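Local coordinates for protein UDP-N-acetylglucosamine 2-epimerase (Listeria monocytogenes, PDB 3OT5) that probably interconverts UDP-N-acetylglucosamine and UDP-N-acetylmannosamine by inverting the sugar at C2, as its family of non-hydrolysing epimerases does, at residues A[97-102]-A[123-128]; A[60-65]-A[84-89]; A[243-248]-A[276-281]; A[258-263]-A[282-287]. One frame throughout, in Å; residues are numbered along the deposited sequence.

Interaction 1. Residues A[97-102]-A[123-128]; sequences EITSRV and DTTTSF
Thr99 pairs with Thr125 and Val102 with Thr126 where two helices pass close, the CA atoms of Thr99 and Thr125 being 6.5 Å apart. These are helix 95-113 and the first turn of helix 125-136, neighbours on one side of the Rossmann-like domain built on the sheet that contains strand 117-121. Thr124 is the N-cap of the second helix, its OG1 accepting a weak capping bond from Ser127 N; the same hydroxyl is also hydrogen-bonded to Glu39 OE2. Between the helices the contact is small and mostly apolar. The methyl of Thr125, CG2, extends anti to the backbone N (OG1 at chi1 -67°) and crosses Thr99 at about a right angle to meet its hydroxyl. That hydroxyl is already committed to Leu95 O in its own helix, and the methyl merely packs on it. Ile98 CG2 touches the same Thr125 methyl from the preceding position, 4.2 Å away. One turn on, Val102 straddles Thr126: CG2 meets the threonine methyl CG2 at 4.0 Å, while CG1 rests near the backbone carbonyl. Phe128, packed on helix 159-169, offers its ring obliquely, with CE2 4.1 Å from Thr99 CG2.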
loop_
_atom_site.group_PDB
_atom_site.type_symbol
_atom_site.label_atom_id
_atom_site.label_comp_id
_atom_site.label_asym_id
_atom_site.label_seq_id
_atom_site.Cartn_x
_atom_site.Cartn_y
_atom_site.Cartn_z
ATOM N N GLU A 97 16.249 -2.415 -20.687
ATOM C CA GLU A 97 15.322 -2.973 -21.659
ATOM C C GLU A 97 13.873 -2.831 -21.254
ATOM O O GLU A 97 13.025 -2.550 -22.100
ATOM C CB GLU A 97 15.672 -4.432 -21.918
ATOM C CG GLU A 97 16.980 -4.584 -22.648
ATOM C CD GLU A 97 17.525 -6.004 -22.604
ATOM O OE1 GLU A 97 18.399 -6.322 -23.444
ATOM O OE2 GLU A 97 17.083 -6.792 -21.727
ATOM N N ILE A 98 13.596 -3.024 -19.971
ATOM C CA ILE A 98 12.255 -2.891 -19.441
ATOM C C ILE A 98 11.802 -1.458 -19.658
ATOM O O ILE A 98 10.694 -1.196 -20.115
ATOM C CB ILE A 98 12.210 -3.238 -17.924
ATOM C CG1 ILE A 98 12.510 -4.730 -17.703
ATOM C CG2 ILE A 98 10.861 -2.912 -17.317
ATOM C CD1 ILE A 98 12.631 -5.133 -16.205
ATOM N N THR A 99 12.691 -0.532 -19.333
ATOM C CA THR A 99 12.425 0.900 -19.455
ATOM C C THR A 99 12.147 1.276 -20.902
ATOM O O THR A 99 11.162 1.933 -21.196
ATOM C CB THR A 99 13.604 1.696 -18.904
ATOM O OG1 THR A 99 13.821 1.309 -17.537
ATOM C CG2 THR A 99 13.362 3.198 -18.987
ATOM N N SER A 100 13.008 0.851 -21.809
ATOM C CA SER A 100 12.794 1.158 -23.215
ATOM C C SER A 100 11.480 0.536 -23.751
ATOM O O SER A 100 10.713 1.207 -24.444
ATOM C CB SER A 100 13.988 0.714 -24.040
ATOM O OG SER A 100 14.260 -0.643 -23.815
ATOM N N ARG A 101 11.211 -0.724 -23.419
ATOM C CA ARG A 101 9.980 -1.372 -23.890
ATOM C C ARG A 101 8.709 -0.672 -23.423
ATOM O O ARG A 101 7.777 -0.483 -24.207
ATOM C CB ARG A 101 9.932 -2.850 -23.500
ATOM C CG ARG A 101 10.841 -3.725 -24.336
ATOM C CD ARG A 101 10.637 -5.195 -24.020
ATOM N NE ARG A 101 11.376 -6.050 -24.945
ATOM C CZ ARG A 101 12.631 -6.461 -24.772
ATOM N NH1 ARG A 101 13.323 -6.106 -23.695
ATOM N NH2 ARG A 101 13.198 -7.239 -25.685
ATOM N N VAL A 102 8.678 -0.302 -22.151
ATOM C CA VAL A 102 7.535 0.384 -21.569
ATOM C C VAL A 102 7.375 1.808 -22.127
ATOM O O VAL A 102 6.247 2.268 -22.392
ATOM C CB VAL A 102 7.663 0.472 -20.020
ATOM C CG1 VAL A 102 6.631 1.368 -19.472
ATOM C CG2 VAL A 102 7.569 -0.921 -19.377
ATOM N N ASP A 123 6.790 4.527 -7.481
ATOM C CA ASP A 123 8.180 4.463 -7.872
ATOM C C ASP A 123 8.650 3.300 -8.739
ATOM O O ASP A 123 9.854 3.033 -8.825
ATOM C CB ASP A 123 8.940 4.466 -6.564
ATOM C CG ASP A 123 8.422 3.422 -5.608
ATOM O OD1 ASP A 123 7.950 2.355 -6.082
ATOM O OD2 ASP A 123 8.503 3.652 -4.384
ATOM N N THR A 124 7.734 2.607 -9.389
ATOM C CA THR A 124 8.145 1.512 -10.240
ATOM C C THR A 124 8.782 2.038 -11.510
ATOM O O THR A 124 8.586 3.183 -11.906
ATOM C CB THR A 124 6.969 0.618 -10.628
ATOM O OG1 THR A 124 5.918 1.430 -11.198
ATOM C CG2 THR A 124 6.457 -0.118 -9.400
ATOM N N THR A 125 9.522 1.176 -12.170
ATOM C CA THR A 125 10.167 1.529 -13.413
ATOM C C THR A 125 9.145 1.795 -14.499
ATOM O O THR A 125 9.350 2.659 -15.349
ATOM C CB THR A 125 11.127 0.441 -13.799
ATOM O OG1 THR A 125 12.155 0.455 -12.821
ATOM C CG2 THR A 125 11.726 0.665 -15.220
ATOM N N THR A 126 8.042 1.056 -14.457
ATOM C CA THR A 126 6.961 1.226 -15.413
ATOM C C THR A 126 6.383 2.635 -15.310
ATOM O O THR A 126 6.174 3.290 -16.315
ATOM C CB THR A 126 5.871 0.164 -15.203
ATOM O OG1 THR A 126 5.493 0.145 -13.819
ATOM C CG2 THR A 126 6.398 -1.206 -15.574
ATOM N N SER A 127 6.179 3.118 -14.091
ATOM C CA SER A 127 5.644 4.462 -13.885
ATOM C C SER A 127 6.550 5.558 -14.402
ATOM O O SER A 127 6.084 6.548 -14.983
ATOM C CB SER A 127 5.367 4.703 -12.414
ATOM O OG SER A 127 4.279 3.907 -12.028
ATOM N N PHE A 128 7.840 5.409 -14.160
ATOM C CA PHE A 128 8.794 6.390 -14.629
ATOM C C PHE A 128 8.813 6.407 -16.138
ATOM O O PHE A 128 8.742 7.469 -16.749
ATOM C CB PHE A 128 10.181 6.095 -14.092
ATOM C CG PHE A 128 11.285 6.662 -14.937
ATOM C CD1 PHE A 128 11.457 8.034 -15.062
ATOM C CD2 PHE A 128 12.159 5.812 -15.613
ATOM C CE1 PHE A 128 12.471 8.543 -15.831
ATOM C CE2 PHE A 128 13.182 6.326 -16.373
ATOM C CZ PHE A 128 13.336 7.695 -16.485
#

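Interaction 2. Residues A[60-65]-A[84-89]; sequences TVVITA and IDLDIM
The edge of a parallel Rossmann-like sheet is formed here, where the short strand 84-85 pairs with strand 57-63. Residues Val62 and Ile84 make one bridge and Ile63 and Asp85 the next, and the chains run 17° apart. Three backbone bonds hold the register: Ile84 N gives to Val61 O, Ile63 N to Ile84 O at 2.8 Å, and Leu86 N to Ile63 O at 2.9 Å. Ile84 O also receives the CA hydrogen of Val62, at a CA to O distance of 3.3 Å.

On the face with Val62 and Ile84, Val62 CG1 lies against Ile84 CB at 4.2 Å and, more loosely, near Leu86 CD1. Helix 95-113 packs over this face, with Ile106 on Val62 and Val109 on Ile84. Beyond the bridges, Thr64 and Leu86 lie side by side and point the same way, CG2 of Thr64 being 3.8 Å from CD1 of Leu86. With chi1 at 54° the Thr64 hydroxyl sits between the backbone N and carbonyl carbon, which leaves the methyl to make that touch. Past Leu86 the second chain bends in an inverse gamma turn centred on Asp87, and Ile88 swings back so that its CD1 comes 3.9 Å from Ala65 C. The chemistry is thus divided: backbone N-H to O=C bonds set the parallel register, while side-chain contacts of Thr64, Leu86 and Ile88 carry the contact on beyond the two bridges.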
loop_
_atom_site.group_PDB
_atom_site.type_symbol
_atom_site.label_atom_id
_atom_site.label_comp_id
_atom_site.label_asym_id
_atom_site.label_seq_id
_atom_site.Cartn_x
_atom_site.Cartn_y
_atom_site.Cartn_z
ATOM N N THR A 60 -9.272 5.531 -19.341
ATOM C CA THR A 60 -8.574 4.561 -20.182
ATOM C C THR A 60 -7.563 3.867 -19.284
ATOM O O THR A 60 -6.659 4.499 -18.746
ATOM C CB THR A 60 -7.845 5.193 -21.381
ATOM O OG1 THR A 60 -8.777 5.906 -22.205
ATOM C CG2 THR A 60 -7.167 4.109 -22.232
ATOM N N VAL A 61 -7.726 2.568 -19.104
ATOM C CA VAL A 61 -6.817 1.801 -18.271
ATOM C C VAL A 61 -5.866 1.024 -19.149
ATOM O O VAL A 61 -6.292 0.252 -20.020
ATOM C CB VAL A 61 -7.568 0.849 -17.366
ATOM C CG1 VAL A 61 -6.598 -0.115 -16.694
ATOM C CG2 VAL A 61 -8.404 1.648 -16.338
ATOM N N VAL A 62 -4.578 1.240 -18.895
ATOM C CA VAL A 62 -3.503 0.616 -19.631
ATOM C C VAL A 62 -2.671 -0.255 -18.691
ATOM O O VAL A 62 -2.144 0.227 -17.680
ATOM C CB VAL A 62 -2.571 1.694 -20.242
ATOM C CG1 VAL A 62 -1.472 1.033 -21.070
ATOM C CG2 VAL A 62 -3.375 2.691 -21.083
ATOM N N ILE A 63 -2.561 -1.533 -19.025
ATOM C CA ILE A 63 -1.776 -2.463 -18.236
ATOM C C ILE A 63 -0.417 -2.691 -18.883
ATOM O O ILE A 63 -0.306 -2.834 -20.108
ATOM C CB ILE A 63 -2.477 -3.824 -18.103
ATOM C CG1 ILE A 63 -3.878 -3.654 -17.512
ATOM C CG2 ILE A 63 -1.660 -4.756 -17.230
ATOM C CD1 ILE A 63 -4.599 -4.987 -17.332
ATOM N N THR A 64 0.610 -2.720 -18.042
ATOM C CA THR A 64 1.993 -2.944 -18.452
ATOM C C THR A 64 2.647 -3.834 -17.400
ATOM O O THR A 64 3.568 -3.404 -16.703
ATOM C CB THR A 64 2.796 -1.621 -18.543
ATOM O OG1 THR A 64 2.699 -0.919 -17.298
ATOM C CG2 THR A 64 2.273 -0.733 -19.656
ATOM N N ALA A 65 2.142 -5.062 -17.276
ATOM C CA ALA A 65 2.637 -6.036 -16.297
ATOM C C ALA A 65 3.766 -6.900 -16.850
ATOM O O ALA A 65 3.541 -7.765 -17.700
ATOM C CB ALA A 65 1.481 -6.920 -15.809
ATOM N N ILE A 84 -6.216 -1.214 -22.635
ATOM C CA ILE A 84 -5.035 -1.607 -23.391
ATOM C C ILE A 84 -4.152 -2.479 -22.507
ATOM O O ILE A 84 -3.949 -2.187 -21.325
ATOM C CB ILE A 84 -4.286 -0.357 -23.926
ATOM C CG1 ILE A 84 -5.209 0.418 -24.877
ATOM C CG2 ILE A 84 -2.988 -0.749 -24.624
ATOM C CD1 ILE A 84 -4.615 1.653 -25.478
ATOM N N ASP A 85 -3.655 -3.573 -23.080
ATOM C CA ASP A 85 -2.813 -4.504 -22.348
ATOM C C ASP A 85 -1.533 -4.750 -23.125
ATOM O O ASP A 85 -1.540 -5.462 -24.120
ATOM C CB ASP A 85 -3.568 -5.816 -22.101
ATOM C CG ASP A 85 -2.804 -6.783 -21.192
ATOM O OD1 ASP A 85 -3.449 -7.685 -20.611
ATOM O OD2 ASP A 85 -1.575 -6.634 -21.034
ATOM N N LEU A 86 -0.440 -4.142 -22.664
ATOM C CA LEU A 86 0.862 -4.298 -23.300
ATOM C C LEU A 86 1.597 -5.463 -22.655
ATOM O O LEU A 86 1.828 -5.473 -21.443
ATOM C CB LEU A 86 1.687 -3.028 -23.149
ATOM C CG LEU A 86 1.030 -1.762 -23.682
ATOM C CD1 LEU A 86 1.959 -0.588 -23.479
ATOM C CD2 LEU A 86 0.667 -1.925 -25.161
ATOM N N ASP A 87 1.967 -6.445 -23.462
ATOM C CA ASP A 87 2.662 -7.605 -22.947
ATOM C C ASP A 87 4.172 -7.346 -22.964
ATOM O O ASP A 87 4.881 -7.787 -23.870
ATOM C CB ASP A 87 2.299 -8.842 -23.775
ATOM C CG ASP A 87 2.857 -10.132 -23.183
ATOM O OD1 ASP A 87 3.123 -10.173 -21.958
ATOM O OD2 ASP A 87 3.001 -11.114 -23.944
ATOM N N ILE A 88 4.651 -6.605 -21.966
ATOM C CA ILE A 88 6.077 -6.291 -21.861
ATOM C C ILE A 88 6.748 -7.361 -21.002
ATOM O O ILE A 88 6.289 -7.668 -19.902
ATOM C CB ILE A 88 6.323 -4.842 -21.329
ATOM C CG1 ILE A 88 5.877 -4.657 -19.872
ATOM C CG2 ILE A 88 5.619 -3.830 -22.225
ATOM C CD1 ILE A 88 6.761 -5.330 -18.838
ATOM N N MET A 89 7.820 -7.948 -21.523
ATOM C CA MET A 89 8.534 -9.006 -20.818
ATOM C C MET A 89 9.696 -8.430 -20.016
ATOM O O MET A 89 9.666 -8.411 -18.786
ATOM C CB MET A 89 9.040 -10.043 -21.827
ATOM C CG MET A 89 9.662 -11.293 -21.211
ATOM S SD MET A 89 8.508 -12.252 -20.195
ATOM C CE MET A 89 7.264 -12.702 -21.404
#

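Interaction 3. Residues A[243-248]-A[276-281]; sequences GMFEAV and AILGGH
Phe245 leans from helix 240-254 onto the last turn of helix 268-278, and its side chain can be followed outward. Its CB meets Ile277, with the CG2 methyl 3.9 Å away and CD1 scarcely farther. At CG the neighbour changes to Leu278, whose CD1 methyl then closes to 3.5 Å of Phe245 CD1 and also reaches CE1. The two side chains cross at about a right angle, and the methyl comes to the ring obliquely. Chi1 of -62° sets Phe245 CG opposite the carbonyl carbon, carrying the ring down toward the sheet. There CZ packs on the hydroxyl of Tyr262, and the two rings meet edge-to-face.

The other branch of Leu278, CD2, touches both the carbonyl oxygen of Phe245, at 3.5 Å, and Val248 CG2, at 3.8 Å, which lie on the same side of it, so the leucine fork holds the ring with one methyl and the next helical turn with the other. Farther from the sheet, Glu246 CG lies 3.5 Å from Ile277 CD1. The extended glutamate then carries its carboxylate past the isoleucine to a salt bridge with Lys348, leaving only its aliphatic stem in this contact. Gly279 then leaves helical geometry, and its carbonyl accepts a hydrogen bond from Arg249. Two neighbouring helices packed together over one face of a parallel sheet, as here, are characteristic of the three-layer alpha-beta-alpha sandwich of Rossmann-like domains.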
loop_
_atom_site.group_PDB
_atom_site.type_symbol
_atom_site.label_atom_id
_atom_site.label_comp_id
_atom_site.label_asym_id
_atom_site.label_seq_id
_atom_site.Cartn_x
_atom_site.Cartn_y
_atom_site.Cartn_z
ATOM N N GLY A 243 13.517 -15.734 17.817
ATOM C CA GLY A 243 13.059 -15.012 18.997
ATOM C C GLY A 243 11.634 -14.515 18.816
ATOM O O GLY A 243 10.827 -14.549 19.751
ATOM N N MET A 244 11.315 -14.065 17.605
ATOM C CA MET A 244 9.977 -13.555 17.323
ATOM C C MET A 244 8.893 -14.647 17.384
ATOM O O MET A 244 7.834 -14.408 17.960
ATOM C CB MET A 244 9.949 -12.791 15.990
ATOM C CG MET A 244 10.894 -11.590 15.996
ATOM S SD MET A 244 10.776 -10.487 14.591
ATOM C CE MET A 244 11.005 -11.614 13.217
ATOM N N PHE A 245 9.151 -15.831 16.818
ATOM C CA PHE A 245 8.152 -16.913 16.885
ATOM C C PHE A 245 7.965 -17.351 18.333
ATOM O O PHE A 245 6.836 -17.566 18.791
ATOM C CB PHE A 245 8.510 -18.141 16.038
ATOM C CG PHE A 245 8.606 -17.878 14.559
ATOM C CD1 PHE A 245 7.631 -17.153 13.900
ATOM C CD2 PHE A 245 9.601 -18.481 13.804
ATOM C CE1 PHE A 245 7.707 -16.935 12.513
ATOM C CE2 PHE A 245 9.678 -18.285 12.428
ATOM C CZ PHE A 245 8.726 -17.509 11.783
ATOM N N GLU A 246 9.074 -17.489 19.053
ATOM C CA GLU A 246 9.018 -17.879 20.455
ATOM C C GLU A 246 8.184 -16.867 21.228
ATOM O O GLU A 246 7.449 -17.236 22.130
ATOM C CB GLU A 246 10.423 -18.005 21.049
ATOM C CG GLU A 246 11.226 -19.176 20.490
ATOM C CD GLU A 246 12.640 -19.268 21.050
ATOM O OE1 GLU A 246 13.228 -20.373 21.020
ATOM O OE2 GLU A 246 13.165 -18.248 21.535
ATOM N N ALA A 247 8.281 -15.595 20.847
ATOM C CA ALA A 247 7.526 -14.537 21.509
ATOM C C ALA A 247 6.019 -14.730 21.352
ATOM O O ALA A 247 5.292 -14.717 22.340
ATOM C CB ALA A 247 7.930 -13.175 20.964
ATOM N N VAL A 248 5.565 -14.897 20.108
ATOM C CA VAL A 248 4.144 -15.076 19.822
ATOM C C VAL A 248 3.614 -16.404 20.384
ATOM O O VAL A 248 2.477 -16.483 20.836
ATOM C CB VAL A 248 3.828 -14.890 18.309
ATOM C CG1 VAL A 248 4.069 -13.439 17.902
ATOM C CG2 VAL A 248 4.658 -15.828 17.444
ATOM N N ALA A 276 8.583 -25.805 14.010
ATOM C CA ALA A 276 9.231 -26.233 15.235
ATOM C C ALA A 276 8.705 -25.508 16.460
ATOM O O ALA A 276 8.426 -26.132 17.480
ATOM C CB ALA A 276 10.739 -26.039 15.120
ATOM N N ILE A 277 8.531 -24.200 16.347
ATOM C CA ILE A 277 8.087 -23.392 17.474
ATOM C C ILE A 277 6.589 -23.149 17.545
ATOM O O ILE A 277 6.009 -23.161 18.630
ATOM C CB ILE A 277 8.775 -22.013 17.441
ATOM C CG1 ILE A 277 10.294 -22.191 17.503
ATOM C CG2 ILE A 277 8.267 -21.125 18.594
ATOM C CD1 ILE A 277 11.064 -20.905 17.397
ATOM N N LEU A 278 5.963 -22.931 16.398
ATOM C CA LEU A 278 4.543 -22.626 16.368
ATOM C C LEU A 278 3.648 -23.789 15.976
ATOM O O LEU A 278 2.428 -23.661 16.014
ATOM C CB LEU A 278 4.303 -21.474 15.394
ATOM C CG LEU A 278 5.090 -20.206 15.712
ATOM C CD1 LEU A 278 4.903 -19.194 14.599
ATOM C CD2 LEU A 278 4.671 -19.638 17.066
ATOM N N GLY A 279 4.240 -24.907 15.584
ATOM C CA GLY A 279 3.456 -26.058 15.162
ATOM C C GLY A 279 2.791 -26.784 16.308
ATOM O O GLY A 279 3.170 -26.633 17.463
ATOM N N GLY A 280 1.766 -27.547 15.977
ATOM C CA GLY A 280 1.042 -28.345 16.953
ATOM C C GLY A 280 0.290 -27.610 18.045
ATOM O O GLY A 280 0.178 -28.122 19.154
ATOM N N HIS A 281 -0.208 -26.408 17.767
ATOM C CA HIS A 281 -0.988 -25.693 18.777
ATOM C C HIS A 281 -2.331 -25.354 18.148
ATOM O O HIS A 281 -2.396 -24.739 17.078
ATOM C CB HIS A 281 -0.292 -24.440 19.291
ATOM C CG HIS A 281 -0.872 -23.923 20.573
ATOM N ND1 HIS A 281 -2.003 -23.134 20.624
ATOM C CD2 HIS A 281 -0.481 -24.098 21.858
ATOM C CE1 HIS A 281 -2.282 -22.847 21.883
ATOM N NE2 HIS A 281 -1.374 -23.423 22.651
#

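Interaction 4. Residues A[258-263]-A[282-287]; sequences TELVYP and ERIHLI
Five residues of strand 258-263, Glu259 to Pro263, stand opposite Arg283 to Ile287, and the strands run parallel, their axes 12° apart. Backbone bonds come first. Leu260 N gives to Arg283 O, His285 N to Leu260 O at 2.6 Å, and Tyr262 N to His285 O at 2.8 Å, all nearly along the C=O axis. The last rung is less regular: Ile287 N reaches Tyr262 O at 3.2 Å from 46° above the carbonyl plane.

Two side-chain bonds tie the start of the pair. Arg283, bent at chi3 (-62°), turns its guanidinium back so that NH1 lies 2.7 Å from Thr258 O, which sits at the edge of the group; NH2 goes to Val252 O. His285 NE2 donates to Glu259 OE1 at 2.8 Å. The acceptor lies near the plane of the imidazole, but the histidine approaches from above the carboxylate plane. Asn224 takes the other oxygen, OE2, so both ends of the buried carboxylate are engaged, which would probably steady the imidazole too.

Apolar contacts occupy both faces. Leu260 CD2 meets Ile284 CG2 at 3.7 Å, and Leu286 CD2 touches the Tyr262 ring at its edge, 3.9 Å from CD2. On the face with Val261 and His285, Val261 CG1 packs on Ile287 CD1.

The pair belongs to a beta-alpha-beta crossover through helix 268-278. That helix and helix 240-254 cover the Leu260 and Ile284 face, Ile217 of helix 216-219 lies against the other, and strand 225-229 pairs with the far edge of strand 258-263.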
loop_
_atom_site.group_PDB
_atom_site.type_symbol
_atom_site.label_atom_id
_atom_site.label_comp_id
_atom_site.label_asym_id
_atom_site.label_seq_id
_atom_site.Cartn_x
_atom_site.Cartn_y
_atom_site.Cartn_z
ATOM N N THR A 258 -6.785 -15.977 22.717
ATOM C CA THR A 258 -6.156 -15.449 21.508
ATOM C C THR A 258 -5.830 -16.561 20.533
ATOM O O THR A 258 -5.632 -17.714 20.915
ATOM C CB THR A 258 -4.810 -14.752 21.794
ATOM O OG1 THR A 258 -3.874 -15.710 22.303
ATOM C CG2 THR A 258 -4.978 -13.614 22.791
ATOM N N GLU A 259 -5.788 -16.200 19.264
ATOM C CA GLU A 259 -5.416 -17.125 18.210
ATOM C C GLU A 259 -4.437 -16.395 17.306
ATOM O O GLU A 259 -4.547 -15.192 17.115
ATOM C CB GLU A 259 -6.623 -17.644 17.430
ATOM C CG GLU A 259 -7.533 -18.535 18.262
ATOM C CD GLU A 259 -8.515 -19.331 17.428
ATOM O OE1 GLU A 259 -8.291 -19.476 16.198
ATOM O OE2 GLU A 259 -9.493 -19.841 18.014
ATOM N N LEU A 260 -3.462 -17.130 16.788
ATOM C CA LEU A 260 -2.439 -16.569 15.933
ATOM C C LEU A 260 -2.537 -17.147 14.546
ATOM O O LEU A 260 -2.690 -18.348 14.382
ATOM C CB LEU A 260 -1.046 -16.869 16.509
ATOM C CG LEU A 260 0.202 -16.555 15.656
ATOM C CD1 LEU A 260 0.316 -15.096 15.283
ATOM C CD2 LEU A 260 1.472 -17.012 16.380
ATOM N N VAL A 261 -2.496 -16.268 13.553
ATOM C CA VAL A 261 -2.508 -16.667 12.164
ATOM C C VAL A 261 -1.178 -16.180 11.615
ATOM O O VAL A 261 -0.831 -15.012 11.759
ATOM C CB VAL A 261 -3.670 -16.052 11.370
ATOM C CG1 VAL A 261 -3.548 -16.415 9.884
ATOM C CG2 VAL A 261 -4.997 -16.526 11.921
ATOM N N TYR A 262 -0.420 -17.091 11.027
ATOM C CA TYR A 262 0.862 -16.761 10.468
ATOM C C TYR A 262 1.022 -17.322 9.071
ATOM O O TYR A 262 1.309 -18.502 8.915
ATOM C CB TYR A 262 2.009 -17.272 11.355
ATOM C CG TYR A 262 3.353 -17.055 10.700
ATOM C CD1 TYR A 262 3.851 -15.772 10.513
ATOM C CD2 TYR A 262 4.127 -18.126 10.264
ATOM C CE1 TYR A 262 5.082 -15.561 9.890
ATOM C CE2 TYR A 262 5.363 -17.926 9.659
ATOM C CZ TYR A 262 5.831 -16.645 9.469
ATOM O OH TYR A 262 7.048 -16.446 8.852
ATOM N N PRO A 263 0.802 -16.485 8.053
ATOM C CA PRO A 263 1.020 -16.939 6.698
ATOM C C PRO A 263 2.514 -17.165 6.582
ATOM O O PRO A 263 3.287 -16.211 6.576
ATOM C CB PRO A 263 0.561 -15.749 5.844
ATOM C CG PRO A 263 -0.306 -14.945 6.734
ATOM C CD PRO A 263 0.273 -15.114 8.089
ATOM N N GLU A 282 -3.401 -25.773 18.815
ATOM C CA GLU A 282 -4.759 -25.550 18.323
ATOM C C GLU A 282 -5.127 -24.081 18.069
ATOM O O GLU A 282 -5.997 -23.807 17.252
ATOM C CB GLU A 282 -5.800 -26.200 19.254
ATOM C CG GLU A 282 -5.788 -25.751 20.730
ATOM C CD GLU A 282 -4.639 -26.337 21.580
ATOM O OE1 GLU A 282 -4.577 -26.003 22.787
ATOM O OE2 GLU A 282 -3.814 -27.127 21.063
ATOM N N ARG A 283 -4.471 -23.150 18.757
ATOM C CA ARG A 283 -4.768 -21.726 18.589
ATOM C C ARG A 283 -3.752 -20.974 17.718
ATOM O O ARG A 283 -3.783 -19.746 17.636
ATOM C CB ARG A 283 -4.966 -21.054 19.956
ATOM C CG ARG A 283 -6.207 -21.585 20.662
ATOM C CD ARG A 283 -6.488 -20.958 22.021
ATOM N NE ARG A 283 -5.420 -21.208 22.989
ATOM C CZ ARG A 283 -4.485 -20.333 23.358
ATOM N NH1 ARG A 283 -4.471 -19.094 22.882
ATOM N NH2 ARG A 283 -3.574 -20.702 24.246
ATOM N N ILE A 284 -2.863 -21.716 17.061
ATOM C CA ILE A 284 -1.892 -21.113 16.169
ATOM C C ILE A 284 -2.108 -21.734 14.792
ATOM O O ILE A 284 -2.072 -22.956 14.637
ATOM C CB ILE A 284 -0.450 -21.323 16.626
ATOM C CG1 ILE A 284 -0.270 -20.853 18.076
ATOM C CG2 ILE A 284 0.480 -20.562 15.710
ATOM C CD1 ILE A 284 1.176 -20.964 18.585
ATOM N N HIS A 285 -2.361 -20.890 13.799
ATOM C CA HIS A 285 -2.612 -21.366 12.447
ATOM C C HIS A 285 -1.474 -20.973 11.531
ATOM O O HIS A 285 -1.217 -19.788 11.319
ATOM C CB HIS A 285 -3.939 -20.801 11.958
ATOM C CG HIS A 285 -5.060 -21.014 12.929
ATOM N ND1 HIS A 285 -5.801 -22.176 12.970
ATOM C CD2 HIS A 285 -5.537 -20.228 13.922
ATOM C CE1 HIS A 285 -6.699 -22.089 13.936
ATOM N NE2 HIS A 285 -6.559 -20.918 14.530
ATOM N N LEU A 286 -0.762 -21.982 11.036
ATOM C CA LEU A 286 0.350 -21.791 10.134
ATOM C C LEU A 286 -0.160 -22.080 8.750
ATOM O O LEU A 286 -0.288 -23.233 8.343
ATOM C CB LEU A 286 1.493 -22.738 10.468
ATOM C CG LEU A 286 2.065 -22.601 11.875
ATOM C CD1 LEU A 286 3.215 -23.583 12.063
ATOM C CD2 LEU A 286 2.515 -21.171 12.130
ATOM N N ILE A 287 -0.454 -21.025 8.017
ATOM C CA ILE A 287 -0.987 -21.186 6.689
ATOM C C ILE A 287 -0.026 -20.660 5.652
ATOM O O ILE A 287 1.009 -20.076 5.990
ATOM C CB ILE A 287 -2.347 -20.467 6.563
ATOM C CG1 ILE A 287 -2.184 -18.951 6.702
ATOM C CG2 ILE A 287 -3.304 -21.003 7.613
ATOM C CD1 ILE A 287 -3.496 -18.182 6.567
#

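Overall arrangement
The four contacts fall into two groups, one in each sheet-based part of the chain, with interactions 1 and 3 centred about 41 Å apart. Interactions 1 and 2 touch through Thr126 with Thr64 and Val102 with Ile88, and helix 95-113 follows strand 84-85 in the chain. Interactions 3 and 4 share one crossover unit and pack directly through Val248 on Leu260 and Leu278 on Leu286. Both strand pairs lie at a sheet edge and rest on backbone bonds; interaction 2 is partly buried, while the buried interaction 4 adds side-chain hydrogen bonds, from Arg283 to a backbone carbonyl and between His285 and Glu259. Of the helix pairs, interaction 1 is a surface contact of threonines with a few aliphatic and aromatic groups, whereas interaction 3 is buried around an aromatic ring.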